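Local coordinates for gala protein type 1, 3 or 4 (PDB 4XA9), which is a leucine-rich-repeat protein that may bind small GTPases and activate their GTP hydrolysis, at residues Asn148-Asp152 against Glu153-Ala157; Asn196-Thr199 against Asp200-Leu204. All coordinates share one frame; numbering follows the deposited sequence.

Both contacts lie where a loop enters a helix on the helical side of the leucine-rich-repeat array, and neither is wholly core or surface: each mixes buried residues with an exposed one. Contact 1 starts helix 151-159, contact 2 leads into helix 203-207; their centres are about 15 Å apart and they do not touch, with helix 176-184 packing against both. Contact 1 combines four-residue backbone bonds with a leucine-valine touch, whereas contact 2 works through a threonine hydroxyl and three-residue bonds. The chemistry repeats outside: Asp152 is hydrogen-bonded to Ser175, Asp176 to Thr199 and Ser202, and Asp200 to Thr223, so an aspartate-hydroxyl bond recurs from one helix start to the next.

Contact 1 of 2, residues Asn148-Asp152 against Glu153-Ala157; sequences NSLED and EGVIA
Leu150 and Val155 meet through one methyl each, Leu150 CD1 to Val155 CG1 at 4.0 Å, with the two side chains crossing at about a right angle. Both are buried; Leu150 also packs on Leu145 and Cys172, and Val155 on Val174 of the loop before helix 176-184 and on Leu182 of that helix. With CG1 of Val155 anti to the carbonyl carbon (chi1 -64°), the other methyl, CG2, falls between N and C and lies 3.4 Å from Asp152 O. Ile156 comes at that same oxygen along its flank, CG1 only 3.1 Å from Asp152 O, while its backbone N donates a 2.8 Å hydrogen bond to it. One residue earlier, Val155 N bonds to Glu151 O at 3.3 Å. Gly154 closes the start of the helix more loosely: its N makes a weak bond to Leu150 O, bent to 124° at the hydrogen, and Gly154 CA lies 3.2 Å from Leu150 O in a CA-H...O contact, with no side chain to stand between. Asp152 turns its carboxylate away from the turn, toward Ser175 OG and Gly178 N. Another protein chain packs on Ser149 and Glu151. The chemistry is thus divided: the Leu150 and Val155 methyls are buried, while Ile156 leans on helix 176-184, backbone bonds close the first turn, and the carboxylate of Asp152 ties this helix to the beginning of helix 176-184.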
loop_
_atom_site.group_PDB
_atom_site.type_symbol
_atom_site.label_atom_id
_atom_site.label_comp_id
_atom_site.label_asym_id
_atom_site.label_seq_id
_atom_site.Cartn_x
_atom_site.Cartn_y
_atom_site.Cartn_z
ATOM N N ASN A 148 6.835 -8.330 0.763
ATOM C CA ASN A 148 7.524 -9.528 0.285
ATOM C C ASN A 148 7.979 -10.363 1.478
ATOM O O ASN A 148 8.629 -9.844 2.384
ATOM C CB ASN A 148 8.739 -9.180 -0.584
ATOM C CG ASN A 148 8.356 -8.542 -1.909
ATOM O OD1 ASN A 148 7.918 -9.224 -2.839
ATOM N ND2 ASN A 148 8.543 -7.230 -2.009
ATOM N N SER A 149 7.651 -11.648 1.483
ATOM C CA SER A 149 8.048 -12.504 2.603
ATOM C C SER A 149 9.544 -12.805 2.550
ATOM O O SER A 149 9.960 -13.890 2.138
ATOM C CB SER A 149 7.241 -13.804 2.603
ATOM O OG SER A 149 7.549 -14.592 3.744
ATOM N N LEU A 150 10.350 -11.832 2.964
ATOM C CA LEU A 150 11.802 -11.966 2.928
ATOM C C LEU A 150 12.292 -12.880 4.039
ATOM O O LEU A 150 13.316 -13.543 3.894
ATOM C CB LEU A 150 12.482 -10.602 3.068
ATOM C CG LEU A 150 12.098 -9.484 2.100
ATOM C CD1 LEU A 150 12.840 -8.211 2.470
ATOM C CD2 LEU A 150 12.395 -9.892 0.661
ATOM N N GLU A 151 11.561 -12.882 5.154
ATOM C CA GLU A 151 11.956 -13.608 6.360
ATOM C C GLU A 151 13.310 -13.137 6.904
ATOM O O GLU A 151 13.961 -12.270 6.324
ATOM C CB GLU A 151 11.973 -15.119 6.087
ATOM C CG GLU A 151 10.590 -15.696 5.808
ATOM C CD GLU A 151 10.603 -17.192 5.526
ATOM O OE1 GLU A 151 11.432 -17.652 4.709
ATOM O OE2 GLU A 151 9.777 -17.910 6.130
ATOM N N ASP A 152 13.717 -13.698 8.039
ATOM C CA ASP A 152 14.971 -13.320 8.680
ATOM C C ASP A 152 16.174 -13.618 7.794
ATOM O O ASP A 152 17.063 -12.780 7.643
ATOM C CB ASP A 152 15.119 -14.046 10.021
ATOM C CG ASP A 152 14.133 -13.550 11.058
ATOM O OD1 ASP A 152 13.946 -12.319 11.158
ATOM O OD2 ASP A 152 13.530 -14.387 11.757
ATOM N N GLU A 153 16.197 -14.813 7.212
ATOM C CA GLU A 153 17.281 -15.216 6.318
ATOM C C GLU A 153 17.474 -14.188 5.201
ATOM O O GLU A 153 18.601 -13.818 4.859
ATOM C CB GLU A 153 16.992 -16.601 5.737
ATOM C CG GLU A 153 18.045 -17.104 4.769
ATOM C CD GLU A 153 17.788 -18.529 4.314
ATOM O OE1 GLU A 153 17.282 -19.335 5.127
ATOM O OE2 GLU A 153 18.084 -18.844 3.143
ATOM N N GLY A 154 16.360 -13.709 4.657
ATOM C CA GLY A 154 16.388 -12.681 3.638
ATOM C C GLY A 154 17.069 -11.382 4.038
ATOM O O GLY A 154 17.977 -10.922 3.345
ATOM N N VAL A 155 16.632 -10.779 5.143
ATOM C CA VAL A 155 17.163 -9.482 5.549
ATOM C C VAL A 155 18.551 -9.617 6.179
ATOM O O VAL A 155 19.320 -8.654 6.221
ATOM C CB VAL A 155 16.220 -8.755 6.538
ATOM C CG1 VAL A 155 14.893 -8.431 5.862
ATOM C CG2 VAL A 155 16.006 -9.571 7.799
ATOM N N ILE A 156 18.872 -10.811 6.666
ATOM C CA ILE A 156 20.221 -11.076 7.148
ATOM C C ILE A 156 21.187 -10.996 5.966
ATOM O O ILE A 156 22.261 -10.404 6.071
ATOM C CB ILE A 156 20.311 -12.446 7.854
ATOM C CG1 ILE A 156 19.647 -12.362 9.230
ATOM C CG2 ILE A 156 21.760 -12.883 8.008
ATOM C CD1 ILE A 156 19.494 -13.693 9.928
ATOM N N ALA A 157 20.793 -11.562 4.828
ATOM C CA ALA A 157 21.606 -11.457 3.620
ATOM C C ALA A 157 21.732 -9.998 3.193
ATOM O O ALA A 157 22.830 -9.517 2.922
ATOM C CB ALA A 157 21.016 -12.295 2.494
#

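Contact 2 of 2, residues Asn196-Thr199 against Asp200-Leu204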
loop_
_atom_site.group_PDB
_atom_site.type_symbol
_atom_site.label_atom_id
_atom_site.label_comp_id
_atom_site.label_asym_id
_atom_site.label_seq_id
_atom_site.Cartn_x
_atom_site.Cartn_y
_atom_site.Cartn_z
ATOM N N ASN A 196 6.054 -6.033 11.160
ATOM C CA ASN A 196 6.790 -7.265 11.201
ATOM C C ASN A 196 6.558 -7.910 12.593
ATOM O O ASN A 196 5.586 -7.684 13.176
ATOM C CB ASN A 196 8.257 -7.044 10.900
ATOM C CG ASN A 196 8.542 -6.898 9.414
ATOM O OD1 ASN A 196 8.098 -7.671 8.623
ATOM N ND2 ASN A 196 9.263 -5.874 9.071
ATOM N N ALA A 197 7.477 -8.714 13.079
ATOM C CA ALA A 197 7.332 -9.327 14.401
ATOM C C ALA A 197 8.483 -8.936 15.311
ATOM O O ALA A 197 9.025 -9.771 16.029
ATOM C CB ALA A 197 7.249 -10.842 14.289
ATOM N N ILE A 198 8.859 -7.667 15.275
ATOM C CA ILE A 198 10.017 -7.198 16.024
ATOM C C ILE A 198 9.627 -6.811 17.449
ATOM O O ILE A 198 8.589 -6.185 17.668
ATOM C CB ILE A 198 10.677 -6.021 15.286
ATOM C CG1 ILE A 198 11.109 -6.481 13.888
ATOM C CG2 ILE A 198 11.855 -5.465 16.060
ATOM C CD1 ILE A 198 11.714 -5.400 13.053
ATOM N N THR A 199 10.447 -7.198 18.424
ATOM C CA THR A 199 10.117 -6.923 19.825
ATOM C C THR A 199 11.158 -6.035 20.489
ATOM O O THR A 199 12.052 -5.508 19.824
ATOM C CB THR A 199 9.989 -8.219 20.657
ATOM O OG1 THR A 199 11.289 -8.792 20.862
ATOM C CG2 THR A 199 9.090 -9.224 19.951
ATOM N N ASP A 200 11.035 -5.880 21.806
ATOM C CA ASP A 200 12.002 -5.125 22.597
ATOM C C ASP A 200 13.411 -5.702 22.509
ATOM O O ASP A 200 14.385 -4.999 22.748
ATOM C CB ASP A 200 11.575 -5.073 24.072
ATOM C CG ASP A 200 10.377 -4.179 24.303
ATOM O OD1 ASP A 200 10.068 -3.346 23.423
ATOM O OD2 ASP A 200 9.749 -4.301 25.372
ATOM N N LYS A 201 13.512 -6.986 22.179
ATOM C CA LYS A 201 14.805 -7.652 22.046
ATOM C C LYS A 201 15.735 -6.990 21.020
ATOM O O LYS A 201 16.957 -7.047 21.159
ATOM C CB LYS A 201 14.608 -9.120 21.661
ATOM C CG LYS A 201 15.057 -10.111 22.717
ATOM C CD LYS A 201 15.585 -11.391 22.080
ATOM C CE LYS A 201 16.807 -11.108 21.215
ATOM N NZ LYS A 201 17.371 -12.338 20.588
ATOM N N SER A 202 15.168 -6.375 19.987
ATOM C CA SER A 202 16.001 -5.752 18.960
ATOM C C SER A 202 16.494 -4.369 19.347
ATOM O O SER A 202 17.451 -3.862 18.756
ATOM C CB SER A 202 15.243 -5.643 17.637
ATOM O OG SER A 202 14.891 -6.916 17.134
ATOM N N THR A 203 15.844 -3.746 20.325
ATOM C CA THR A 203 15.984 -2.302 20.472
ATOM C C THR A 203 17.346 -1.875 21.001
ATOM O O THR A 203 17.834 -0.801 20.635
ATOM C CB THR A 203 14.882 -1.720 21.364
ATOM O OG1 THR A 203 14.974 -2.280 22.675
ATOM C CG2 THR A 203 13.504 -2.028 20.763
ATOM N N LEU A 204 17.970 -2.703 21.840
ATOM C CA LEU A 204 19.310 -2.389 22.326
ATOM C C LEU A 204 20.271 -2.271 21.142
ATOM O O LEU A 204 21.079 -1.346 21.071
ATOM C CB LEU A 204 19.808 -3.444 23.323
ATOM C CG LEU A 204 21.273 -3.294 23.734
ATOM C CD1 LEU A 204 21.496 -1.947 24.392
ATOM C CD2 LEU A 204 21.712 -4.430 24.656
#
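Thr199 touches the following turn with both its hydroxyl and its carbonyl. Lys201 N donates to Thr199 OG1 at 3.2 Å, a fairly straight bond with 156° at the hydrogen, and Ser202 N donates to Thr199 O, also at 3.2 Å. The second bond comes in from above the carbonyl plane, 52° out of it, so it does not use a lone pair. A chi1 of 72° places OG1 between the backbone N and carbonyl carbon of Thr199, swinging the hydroxyl over the turn, where Lys201 CB also lies 3.4 Å from OG1. Beside this, Ile198 lays its CG2 methyl on Ser202, 3.5 Å from OG and 3.7 Å from CB. One residue further on, Asp200 O takes two bonds from Thr203, from its N at 3.1 Å and from its OG1 at 2.8 Å, which fixes the threonine side chain against the turn. In the next shell one carboxylate does much of the work. Asp176 of the preceding helix holds Thr199 OG1 with one carboxylate oxygen and Ser202 OG with the other, pinning both ends of the turn, while the carboxylate of Asp200 is hydrogen-bonded to Thr223 OG1, ahead in the chain. Ile198 packs on Leu193 and on Ala179 of helix 176-184, and Asn196 bonds through OD1 to the backbone N atoms of Cys172 and Val174 in the previous loop. A side-chain oxygen accepting from the N two residues on makes this an ST turn, overlapped by a beta turn from Thr199 to Ser202. It leads from the asparagine-containing loop into a helix, the strand-to-helix passage of a leucine-rich-repeat fold whose parallel strands are backed by helices.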